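Local coordinates for genome packaging NTPase B204 (Sulfolobus turreted icosahedral virus 2, PDB 4KFU), which probably hydrolyses ATP to power the packaging of viral DNA into the capsid, as a P-loop NTPase of the FtsK-HerA superfamily, at residues Met156-Arg160 / Val180-Lys184; Glu104-Phe109 / Ile134-Gln138; Pro3-Val7 / Ala125-Ala129; Phe81-Trp85 / Thr116-Ala122. The contacts are given in a common frame with arbitrary orientation. Residue numbers count along the deposited sequence, not the author numbering.

Interaction 1: residues Met156-Arg160 / Val180-Lys184; sequences MFYTR and VKTLK. With ACP (phosphomethylphosphonic acid adenylate ester), chain F.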
# COMPACT_ATOMS: atom_id res chain seq x y z
N MET A 156 4.19 5.94 9.03
CA MET A 156 4.95 5.05 9.91
C MET A 156 4.39 5.02 11.32
O MET A 156 4.03 6.07 11.88
CB MET A 156 6.42 5.48 9.94
CG MET A 156 7.15 5.21 8.63
SD MET A 156 8.72 6.09 8.49
CE MET A 156 8.15 7.72 8.16
N PHE A 157 4.30 3.82 11.90
CA PHE A 157 3.94 3.65 13.31
C PHE A 157 5.21 3.46 14.13
O PHE A 157 6.31 3.43 13.58
CB PHE A 157 2.99 2.46 13.51
CG PHE A 157 1.63 2.66 12.89
CD1 PHE A 157 0.53 2.99 13.68
CD2 PHE A 157 1.44 2.54 11.52
CE1 PHE A 157 -0.74 3.19 13.11
CE2 PHE A 157 0.16 2.73 10.94
CZ PHE A 157 -0.92 3.06 11.74
N TYR A 158 5.06 3.31 15.44
CA TYR A 158 6.19 3.25 16.36
C TYR A 158 7.28 2.25 15.97
O TYR A 158 6.99 1.09 15.65
CB TYR A 158 5.70 2.92 17.79
CG TYR A 158 6.82 2.44 18.69
CD1 TYR A 158 7.64 3.35 19.35
CD2 TYR A 158 7.06 1.08 18.88
CE1 TYR A 158 8.69 2.92 20.17
CE2 TYR A 158 8.10 0.64 19.71
CZ TYR A 158 8.91 1.56 20.34
OH TYR A 158 9.95 1.12 21.15
N THR A 159 8.53 2.69 16.03
CA THR A 159 9.65 1.76 16.09
C THR A 159 10.90 2.39 16.71
O THR A 159 11.12 3.59 16.58
CB THR A 159 10.01 1.17 14.70
OG1 THR A 159 11.02 0.17 14.87
CG2 THR A 159 10.53 2.27 13.77
N ARG A 160 11.69 1.57 17.39
CA ARG A 160 13.04 1.98 17.82
C ARG A 160 14.07 0.95 17.40
O ARG A 160 15.19 0.95 17.90
CB ARG A 160 13.10 2.21 19.33
CG ARG A 160 12.31 3.42 19.78
CD ARG A 160 12.48 3.69 21.25
NE ARG A 160 11.66 4.83 21.63
CZ ARG A 160 11.83 5.54 22.74
NH1 ARG A 160 12.80 5.23 23.58
NH2 ARG A 160 11.02 6.56 23.00
N VAL A 180 9.66 8.88 14.94
CA VAL A 180 8.97 7.59 14.97
C VAL A 180 9.17 6.88 16.32
O VAL A 180 8.34 6.04 16.74
CB VAL A 180 9.42 6.70 13.78
CG1 VAL A 180 10.80 6.08 14.04
CG2 VAL A 180 8.41 5.62 13.51
N LYS A 181 10.25 7.26 17.02
CA LYS A 181 10.66 6.58 18.25
C LYS A 181 9.73 6.83 19.43
O LYS A 181 9.70 6.06 20.38
CB LYS A 181 12.08 7.03 18.65
CG LYS A 181 13.15 6.75 17.60
CD LYS A 181 14.53 7.19 18.09
CE LYS A 181 15.02 6.28 19.21
NZ LYS A 181 16.44 6.56 19.59
N THR A 182 8.96 7.92 19.36
CA THR A 182 8.14 8.31 20.50
C THR A 182 6.63 8.19 20.26
O THR A 182 5.82 8.63 21.08
CB THR A 182 8.50 9.74 20.96
OG1 THR A 182 8.43 10.62 19.83
CG2 THR A 182 9.92 9.77 21.54
N LEU A 183 6.25 7.59 19.14
CA LEU A 183 4.82 7.46 18.83
C LEU A 183 4.12 6.51 19.81
O LEU A 183 4.60 5.40 20.07
CB LEU A 183 4.62 6.92 17.42
CG LEU A 183 5.18 7.76 16.27
CD1 LEU A 183 5.24 6.92 15.00
CD2 LEU A 183 4.31 9.00 16.09
N LYS A 184 2.96 6.94 20.31
CA LYS A 184 2.17 6.08 21.18
C LYS A 184 1.26 5.15 20.37
O LYS A 184 1.25 5.20 19.14
CB LYS A 184 1.35 6.93 22.17
CG LYS A 184 2.22 7.62 23.21
CD LYS A 184 3.34 6.69 23.69
CE LYS A 184 4.32 7.40 24.63
NZ LYS A 184 5.57 6.61 24.83
PA ACP F . 2.92 5.50 28.46
O1A ACP F . 3.89 6.13 27.49
O2A ACP F . 3.21 5.56 29.95
O3A ACP F . 1.44 6.11 28.21
O5' ACP F . 2.74 3.95 28.04
C5' ACP F . 2.05 3.02 28.87
C4' ACP F . 1.97 1.69 28.12
O4' ACP F . 1.69 1.92 26.73
C3' ACP F . 3.30 0.95 28.18
O3' ACP F . 3.04 -0.42 28.51
C2' ACP F . 3.82 0.96 26.76
O2' ACP F . 4.51 -0.25 26.49
C1' ACP F . 2.55 1.09 25.94
N9 ACP F . 2.86 1.71 24.64
C8 ACP F . 3.54 2.86 24.47
N7 ACP F . 3.68 3.15 23.15
C5 ACP F . 3.09 2.16 22.46
C6 ACP F . 2.86 1.85 21.04
N6 ACP F . 3.34 2.69 20.08
N1 ACP F . 2.19 0.71 20.73
C2 ACP F . 1.72 -0.12 21.69
N3 ACP F . 1.89 0.11 23.01
C4 ACP F . 2.55 1.21 23.45
O HOH W 1 2.48 3.98 16.78

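Interaction 2: residues Glu104-Phe109 / Ile134-Gln138; sequences EAYYHF and ILSTQ. With ZN (zinc ion), chain L.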
# COMPACT_ATOMS: atom_id res chain seq x y z
N GLU A 104 0.51 -6.65 2.88
CA GLU A 104 1.66 -7.56 2.86
C GLU A 104 2.47 -7.38 1.56
O GLU A 104 2.78 -8.36 0.87
CB GLU A 104 1.21 -9.02 3.02
CG GLU A 104 0.28 -9.27 4.24
CD GLU A 104 -1.22 -9.14 3.91
OE1 GLU A 104 -1.62 -9.29 2.73
OE2 GLU A 104 -2.02 -8.90 4.86
N ALA A 105 2.81 -6.14 1.23
CA ALA A 105 3.44 -5.83 -0.05
C ALA A 105 4.84 -6.42 -0.25
O ALA A 105 5.38 -6.33 -1.35
CB ALA A 105 3.46 -4.33 -0.32
N TYR A 106 5.43 -7.02 0.78
CA TYR A 106 6.75 -7.63 0.62
C TYR A 106 6.73 -8.83 -0.32
O TYR A 106 7.78 -9.30 -0.75
CB TYR A 106 7.36 -8.03 1.97
CG TYR A 106 6.48 -8.94 2.79
CD1 TYR A 106 6.47 -10.31 2.57
CD2 TYR A 106 5.66 -8.42 3.78
CE1 TYR A 106 5.65 -11.15 3.32
CE2 TYR A 106 4.84 -9.24 4.54
CZ TYR A 106 4.84 -10.60 4.31
OH TYR A 106 4.03 -11.41 5.08
N TYR A 107 5.55 -9.36 -0.62
CA TYR A 107 5.50 -10.46 -1.58
C TYR A 107 5.92 -10.04 -2.97
O TYR A 107 6.50 -10.83 -3.70
CB TYR A 107 4.10 -11.07 -1.63
CG TYR A 107 3.79 -11.86 -0.39
CD1 TYR A 107 4.53 -12.99 -0.07
CD2 TYR A 107 2.78 -11.46 0.47
CE1 TYR A 107 4.26 -13.71 1.09
CE2 TYR A 107 2.50 -12.17 1.62
CZ TYR A 107 3.24 -13.30 1.92
OH TYR A 107 2.96 -14.00 3.08
N HIS A 108 5.64 -8.79 -3.33
CA HIS A 108 5.87 -8.32 -4.71
C HIS A 108 6.95 -7.26 -4.82
O HIS A 108 7.47 -6.99 -5.91
CB HIS A 108 4.56 -7.78 -5.29
CG HIS A 108 3.44 -8.78 -5.28
ND1 HIS A 108 3.61 -10.07 -5.73
CD2 HIS A 108 2.15 -8.67 -4.89
CE1 HIS A 108 2.46 -10.72 -5.60
NE2 HIS A 108 1.57 -9.89 -5.11
N PHE A 109 7.27 -6.62 -3.69
CA PHE A 109 8.22 -5.51 -3.68
C PHE A 109 9.36 -5.75 -2.69
O PHE A 109 9.88 -4.81 -2.07
CB PHE A 109 7.50 -4.21 -3.31
CG PHE A 109 6.47 -3.76 -4.33
CD1 PHE A 109 5.19 -4.31 -4.34
CD2 PHE A 109 6.77 -2.74 -5.22
CE1 PHE A 109 4.24 -3.88 -5.24
CE2 PHE A 109 5.82 -2.30 -6.13
CZ PHE A 109 4.56 -2.87 -6.15
N ILE A 134 -1.52 1.80 -2.71
CA ILE A 134 -1.29 1.77 -1.27
C ILE A 134 -0.53 0.50 -0.95
O ILE A 134 -1.00 -0.61 -1.25
CB ILE A 134 -2.59 1.81 -0.47
CG1 ILE A 134 -3.33 3.11 -0.78
CG2 ILE A 134 -2.27 1.76 1.03
CD1 ILE A 134 -4.69 3.22 -0.17
N LEU A 135 0.67 0.66 -0.41
CA LEU A 135 1.52 -0.49 -0.10
C LEU A 135 1.72 -0.56 1.40
O LEU A 135 1.98 0.47 2.05
CB LEU A 135 2.88 -0.36 -0.78
CG LEU A 135 2.90 -0.26 -2.31
CD1 LEU A 135 4.33 -0.15 -2.80
CD2 LEU A 135 2.18 -1.45 -2.95
N SER A 136 1.62 -1.76 1.95
CA SER A 136 1.70 -1.93 3.39
C SER A 136 2.72 -3.01 3.73
O SER A 136 2.75 -4.07 3.09
CB SER A 136 0.31 -2.33 3.91
OG SER A 136 0.38 -2.82 5.23
N THR A 137 3.54 -2.76 4.75
CA THR A 137 4.51 -3.76 5.20
C THR A 137 4.82 -3.61 6.67
O THR A 137 4.46 -2.60 7.28
CB THR A 137 5.82 -3.70 4.40
OG1 THR A 137 6.51 -4.95 4.53
CG2 THR A 137 6.71 -2.54 4.90
N GLN A 138 5.49 -4.61 7.24
CA GLN A 138 5.69 -4.66 8.70
C GLN A 138 6.97 -3.95 9.16
O GLN A 138 6.94 -3.23 10.15
CB GLN A 138 5.69 -6.11 9.19
CG GLN A 138 4.51 -6.94 8.66
CD GLN A 138 3.72 -7.66 9.74
OE1 GLN A 138 2.51 -7.42 9.91
NE2 GLN A 138 4.39 -8.56 10.47
ZN ZN L . -0.21 -10.39 -4.29

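Interaction 3: residues Pro3-Val7 / Ala125-Ala129; sequences PDDIV and ANRHA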
# COMPACT_ATOMS: atom_id res chain seq x y z
N PRO A 3 -5.80 10.58 -5.65
CA PRO A 3 -6.08 9.16 -5.89
C PRO A 3 -4.94 8.44 -6.60
O PRO A 3 -4.83 7.22 -6.44
CB PRO A 3 -7.31 9.21 -6.82
CG PRO A 3 -7.20 10.54 -7.51
CD PRO A 3 -6.67 11.46 -6.45
N ASP A 4 -4.12 9.15 -7.37
CA ASP A 4 -3.00 8.50 -8.04
C ASP A 4 -1.68 8.59 -7.27
O ASP A 4 -0.61 8.33 -7.84
CB ASP A 4 -2.83 8.98 -9.48
CG ASP A 4 -2.68 10.49 -9.60
OD1 ASP A 4 -2.50 11.18 -8.57
OD2 ASP A 4 -2.72 10.98 -10.75
N ASP A 5 -1.74 8.94 -5.99
CA ASP A 5 -0.54 8.96 -5.15
C ASP A 5 -0.06 7.55 -4.84
O ASP A 5 -0.85 6.60 -4.81
CB ASP A 5 -0.79 9.68 -3.83
CG ASP A 5 -0.65 11.18 -3.95
OD1 ASP A 5 -0.16 11.65 -5.00
OD2 ASP A 5 -1.03 11.88 -2.99
N ILE A 6 1.24 7.41 -4.62
CA ILE A 6 1.77 6.18 -4.06
C ILE A 6 1.88 6.42 -2.55
O ILE A 6 2.55 7.36 -2.09
CB ILE A 6 3.14 5.82 -4.64
CG1 ILE A 6 3.00 5.46 -6.13
CG2 ILE A 6 3.73 4.65 -3.88
CD1 ILE A 6 4.31 5.34 -6.90
N VAL A 7 1.17 5.60 -1.78
CA VAL A 7 1.17 5.70 -0.32
C VAL A 7 1.74 4.42 0.25
O VAL A 7 1.35 3.31 -0.15
CB VAL A 7 -0.24 5.93 0.24
CG1 VAL A 7 -0.21 5.98 1.76
CG2 VAL A 7 -0.84 7.20 -0.32
N ALA A 125 5.43 4.98 -13.43
CA ALA A 125 4.49 5.42 -14.45
C ALA A 125 3.05 5.22 -13.99
O ALA A 125 2.15 5.04 -14.81
CB ALA A 125 4.74 4.69 -15.74
N ASN A 126 2.84 5.24 -12.68
CA ASN A 126 1.53 4.89 -12.15
C ASN A 126 0.46 5.90 -12.53
O ASN A 126 -0.69 5.53 -12.79
CB ASN A 126 1.59 4.67 -10.63
CG ASN A 126 1.85 5.95 -9.86
OD1 ASN A 126 2.95 6.50 -9.88
ND2 ASN A 126 0.83 6.43 -9.17
N ARG A 127 0.84 7.18 -12.57
CA ARG A 127 -0.12 8.22 -12.91
C ARG A 127 -0.61 8.07 -14.35
O ARG A 127 -1.80 8.21 -14.63
CB ARG A 127 0.46 9.61 -12.67
CG ARG A 127 0.91 9.85 -11.22
CD ARG A 127 0.77 11.31 -10.82
NE ARG A 127 1.64 11.66 -9.69
CZ ARG A 127 1.29 11.59 -8.41
NH1 ARG A 127 0.08 11.16 -8.07
NH2 ARG A 127 2.16 11.94 -7.46
N HIS A 128 0.30 7.75 -15.27
CA HIS A 128 -0.07 7.55 -16.66
C HIS A 128 -0.92 6.29 -16.82
O HIS A 128 -1.73 6.19 -17.73
CB HIS A 128 1.19 7.47 -17.54
CG HIS A 128 0.92 6.96 -18.93
ND1 HIS A 128 1.02 5.63 -19.26
CD2 HIS A 128 0.56 7.61 -20.06
CE1 HIS A 128 0.73 5.48 -20.55
NE2 HIS A 128 0.45 6.66 -21.05
N ALA A 129 -0.74 5.34 -15.90
CA ALA A 129 -1.49 4.09 -15.93
C ALA A 129 -2.86 4.28 -15.26
O ALA A 129 -3.71 3.37 -15.31
CB ALA A 129 -0.72 2.98 -15.23

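Interaction 4: residues Phe81-Trp85 / Thr116-Ala122; sequences FEKLW and TPAIDEA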
# COMPACT_ATOMS: atom_id res chain seq x y z
N PHE A 81 1.69 -10.78 -9.88
CA PHE A 81 1.61 -9.31 -9.85
C PHE A 81 1.57 -8.74 -11.27
O PHE A 81 0.84 -7.78 -11.55
CB PHE A 81 2.74 -8.65 -9.05
CG PHE A 81 2.63 -7.16 -9.04
CD1 PHE A 81 1.69 -6.53 -8.23
CD2 PHE A 81 3.40 -6.38 -9.89
CE1 PHE A 81 1.54 -5.14 -8.25
CE2 PHE A 81 3.25 -5.00 -9.92
CZ PHE A 81 2.33 -4.38 -9.10
N GLU A 82 2.34 -9.34 -12.18
CA GLU A 82 2.36 -8.84 -13.55
C GLU A 82 0.97 -8.93 -14.18
O GLU A 82 0.50 -7.97 -14.81
CB GLU A 82 3.42 -9.55 -14.39
CG GLU A 82 4.85 -9.17 -13.99
CD GLU A 82 5.75 -8.90 -15.18
OE1 GLU A 82 6.49 -9.83 -15.58
OE2 GLU A 82 5.73 -7.76 -15.72
N LYS A 83 0.30 -10.06 -13.97
CA LYS A 83 -1.04 -10.28 -14.49
C LYS A 83 -2.02 -9.31 -13.85
O LYS A 83 -2.86 -8.72 -14.52
CB LYS A 83 -1.48 -11.72 -14.18
CG LYS A 83 -2.63 -12.24 -15.01
CD LYS A 83 -3.35 -13.39 -14.30
CE LYS A 83 -2.38 -14.36 -13.64
NZ LYS A 83 -3.11 -15.48 -12.96
N LEU A 84 -1.91 -9.15 -12.54
CA LEU A 84 -2.78 -8.23 -11.80
C LEU A 84 -2.63 -6.79 -12.25
O LEU A 84 -3.60 -6.03 -12.29
CB LEU A 84 -2.49 -8.32 -10.29
CG LEU A 84 -3.16 -7.29 -9.38
CD1 LEU A 84 -4.67 -7.41 -9.44
CD2 LEU A 84 -2.69 -7.44 -7.93
N TRP A 85 -1.39 -6.40 -12.57
CA TRP A 85 -1.12 -5.04 -13.01
C TRP A 85 -1.77 -4.74 -14.37
O TRP A 85 -2.37 -3.68 -14.57
CB TRP A 85 0.39 -4.79 -13.05
CG TRP A 85 0.79 -3.40 -13.47
CD1 TRP A 85 1.38 -3.04 -14.65
CD2 TRP A 85 0.62 -2.19 -12.71
NE1 TRP A 85 1.58 -1.67 -14.67
CE2 TRP A 85 1.13 -1.13 -13.51
CE3 TRP A 85 0.10 -1.90 -11.45
CZ2 TRP A 85 1.12 0.19 -13.07
CZ3 TRP A 85 0.10 -0.58 -11.02
CH2 TRP A 85 0.61 0.45 -11.83
N THR A 116 10.52 -6.48 -12.04
CA THR A 116 9.81 -6.83 -13.29
C THR A 116 9.34 -5.57 -14.00
O THR A 116 9.34 -4.48 -13.41
CB THR A 116 8.56 -7.69 -13.00
OG1 THR A 116 7.63 -6.92 -12.22
CG2 THR A 116 8.91 -8.97 -12.27
N PRO A 117 8.92 -5.70 -15.27
CA PRO A 117 8.33 -4.54 -15.95
C PRO A 117 7.15 -3.93 -15.19
O PRO A 117 7.03 -2.70 -15.13
CB PRO A 117 7.85 -5.13 -17.28
CG PRO A 117 8.82 -6.22 -17.56
CD PRO A 117 9.18 -6.81 -16.22
N ALA A 118 6.31 -4.79 -14.60
CA ALA A 118 5.15 -4.32 -13.83
C ALA A 118 5.55 -3.48 -12.62
O ALA A 118 4.96 -2.43 -12.35
CB ALA A 118 4.29 -5.50 -13.40
N ILE A 119 6.55 -3.95 -11.87
CA ILE A 119 7.03 -3.22 -10.70
C ILE A 119 7.60 -1.87 -11.12
O ILE A 119 7.29 -0.84 -10.52
CB ILE A 119 8.12 -4.00 -9.93
CG1 ILE A 119 7.57 -5.35 -9.44
CG2 ILE A 119 8.66 -3.18 -8.76
CD1 ILE A 119 6.39 -5.22 -8.52
N ASP A 120 8.44 -1.87 -12.16
CA ASP A 120 9.00 -0.62 -12.63
C ASP A 120 7.92 0.36 -13.05
O ASP A 120 7.97 1.55 -12.72
CB ASP A 120 9.97 -0.84 -13.78
CG ASP A 120 10.78 0.40 -14.09
OD1 ASP A 120 11.69 0.71 -13.30
OD2 ASP A 120 10.48 1.08 -15.10
N GLU A 121 6.93 -0.14 -13.78
CA GLU A 121 5.83 0.73 -14.19
C GLU A 121 5.02 1.26 -13.00
O GLU A 121 4.63 2.42 -12.97
CB GLU A 121 4.89 -0.03 -15.16
CG GLU A 121 4.18 0.89 -16.12
CD GLU A 121 3.07 0.20 -16.91
OE1 GLU A 121 3.18 -1.02 -17.16
OE2 GLU A 121 2.09 0.88 -17.27
N ALA A 122 4.78 0.38 -12.03
CA ALA A 122 3.99 0.74 -10.87
C ALA A 122 4.64 1.91 -10.12
O ALA A 122 3.95 2.81 -9.63
CB ALA A 122 3.85 -0.45 -9.95

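Interaction 1: residues Met156-Arg160 / Val180-Lys184
Two loops can make a ligand site largely without regular secondary structure, and Met156-Arg160 against Val180-Lys184 is a case in point. Met156, at the end of strand 153-156, packs its CB 4.1 Å from Val180 CG2, while its carbonyl O lies 3.5 Å from Leu183 CD1. Phe157 turns its CA-to-CB bond away from the partner loop, and its ring touches Ser15 and Lys17 of the Walker A loop. At Tyr158 the segments approach closely: its CB meets Leu183 CB at 4.2 Å, its CA donates a C-H...O contact to Val180 O, and one water links Tyr158 N to Lys184 O. Here lies a pocket for AMPPCP distinct from the one that includes the P-loop. The adenine N6 donates to Leu183 O at 3.0 Å and sits 3.3 Å from Tyr158 CB; Lys184 NZ reaches O1A of the nucleotide through a weak 3.2 Å bond. Thr159 N makes only a weak bond to Val180 O (3.4 Å), and its hydroxyl pairs instead with Glu164 at the start of helix 162-171. Arg160, extended through chi2 and chi3, reaches across so that NE (2.6 Å) and NH2 (3.0 Å) both donate to Lys181 O.

Interaction 2: residues Glu104-Phe109 / Ile134-Gln138
Leu135, Ala105 and Ser136 bury the most surface where the loop Glu104-Phe109 folds over the end of strand 131-137. Leu135 turns its side-chain end to the loop and sets CD1 almost squarely over the Phe109 ring, 4.2 Å from the centroid and 6° off the normal, a clear CH-pi contact; its CB also meets Ala105 CB at 4.0 Å. Ala105 points toward the strand, and its backbone N donates to Ser136 O at 2.8 Å, the one hydrogen bond between the segments. In P-loop ATPases the Walker B acidic residues stand at the end of a core strand, close to the nucleotide; Asp103 and Glu104, directly after strand 98-102, are consistent with that role. Ser136 uses its hydroxyl to bond Asp103, and its side chain also touches Lys17, so Ser136 lies between the P-loop and the probable Walker B residues. Farther along the loop, beyond reach of the strand, His108 NE2 binds zinc at 2.0 Å, and Asp39, His41 and Asp73 complete the site.

Interaction 3: residues Pro3-Val7 / Ala125-Ala129
In a P-loop NTPase the central parallel sheet is built by crossovers, and the turns joining helices to strands gather at one end of it. Here the turn between helix 117-124 and strand 131-137 meets the residues leading into strand 6-10, the neighbour of strand 131-137 in the sheet. Ala125 is the first residue to leave the helical conformation, and its carbonyl O accepts from Ala129 N at 3.1 Å, which holds the turn compact. Asn126 then points its CA-to-CB bond toward the N-terminal segment. Its ND2 lies 2.7 Å from Asp4 O, a hydrogen bond weakened by its angle, while a further bond to Leu131 O ties the same amide to the start of the next strand. Asn126 OD1 lies 3.5 Å from Ile6 CD1. Arg127 buries the most surface of all the residues here, although it is exposed overall: an extended side chain brings its guanidinium in among acidic groups. Asp152 completes this cluster through a salt bridge to Arg127 NH2 and also accepts from the backbone N of Ile6, so that one positive charge serves carboxylates from separate parts of the chain. Both aspartates of the N-terminal segment form salt bridges at the edge of the guanidinium, Arg127 NH1 lying 2.6 Å from Asp4 OD1 and 3.1 Å from Asp5 OD1.

Interaction 4: residues Phe81-Trp85 / Thr116-Ala122
How side-chain rotamers fit two helices together is well seen where Phe81-Trp85 meets Thr116-Ala122. Phe81 and Trp85, one turn apart, both take the t rotamer at chi1 and point toward the second helix, with Ala118 between them: Ala118 CB lies 3.7 Å from Phe81 CE2 and 4.0 Å from Trp85 CB. Phe81 CE2 also touches Ile119 CD1 at 3.4 Å, because Ile119, whose CA-to-CB bond points away, swings its end back through an m,m conformation. The Trp85 indole lies with one face against the helix, Ala122 CB standing 4.0 Å from the six-membered ring centroid in a CH-pi contact. Its edge is used as well, NE1 donating to Glu121 OE1 at 3.0 Å; that carboxylate also forms a salt bridge with Lys89. The segment axes come within 9.3 Å and cross at 50°, with Ala118 and Ala122 facing the aromatic side chains, as helices 78-95 and 117-124 pack beside each other on the sheet of this alpha/beta NTPase, Phe81 and Trp85 reaching strand 98-102. At the start of the second helix, Thr116 in the p rotamer is the N-cap, its OG1 accepting from Ile119 N at 3.2 Å. Glu82, with an off-rotamer chi2, brings OE2 within 3.2 Å of Ala118 N, so that a carboxylate from the neighbouring helix takes up a second amide of the first turn.

How the interactions relate
Interactions 2, 3 and 4 form one continuous body around the sheet. Interactions 2 and 3 meet through neighbouring strands, Leu135 N lying 2.8 Å from Val7 O, a probable hydrogen bond. Interactions 2 and 4 share an aromatic cluster beside the zinc site: Phe109 CZ is 4.0 Å from Phe81 CZ, and His108 ND1 is 3.7 Å from Phe81 CB. Interaction 4 is nested within the chain loop closed by interaction 3, and Ala129 CB packs 4.0 Å from Trp85 CZ2. Interaction 1 stands apart, its centre about 19 Å from that of interaction 2 and about 31 Å from that of interaction 4. Gln138 of interaction 2 belongs to the P-loop nucleotide pocket, whereas interaction 1 lines the other.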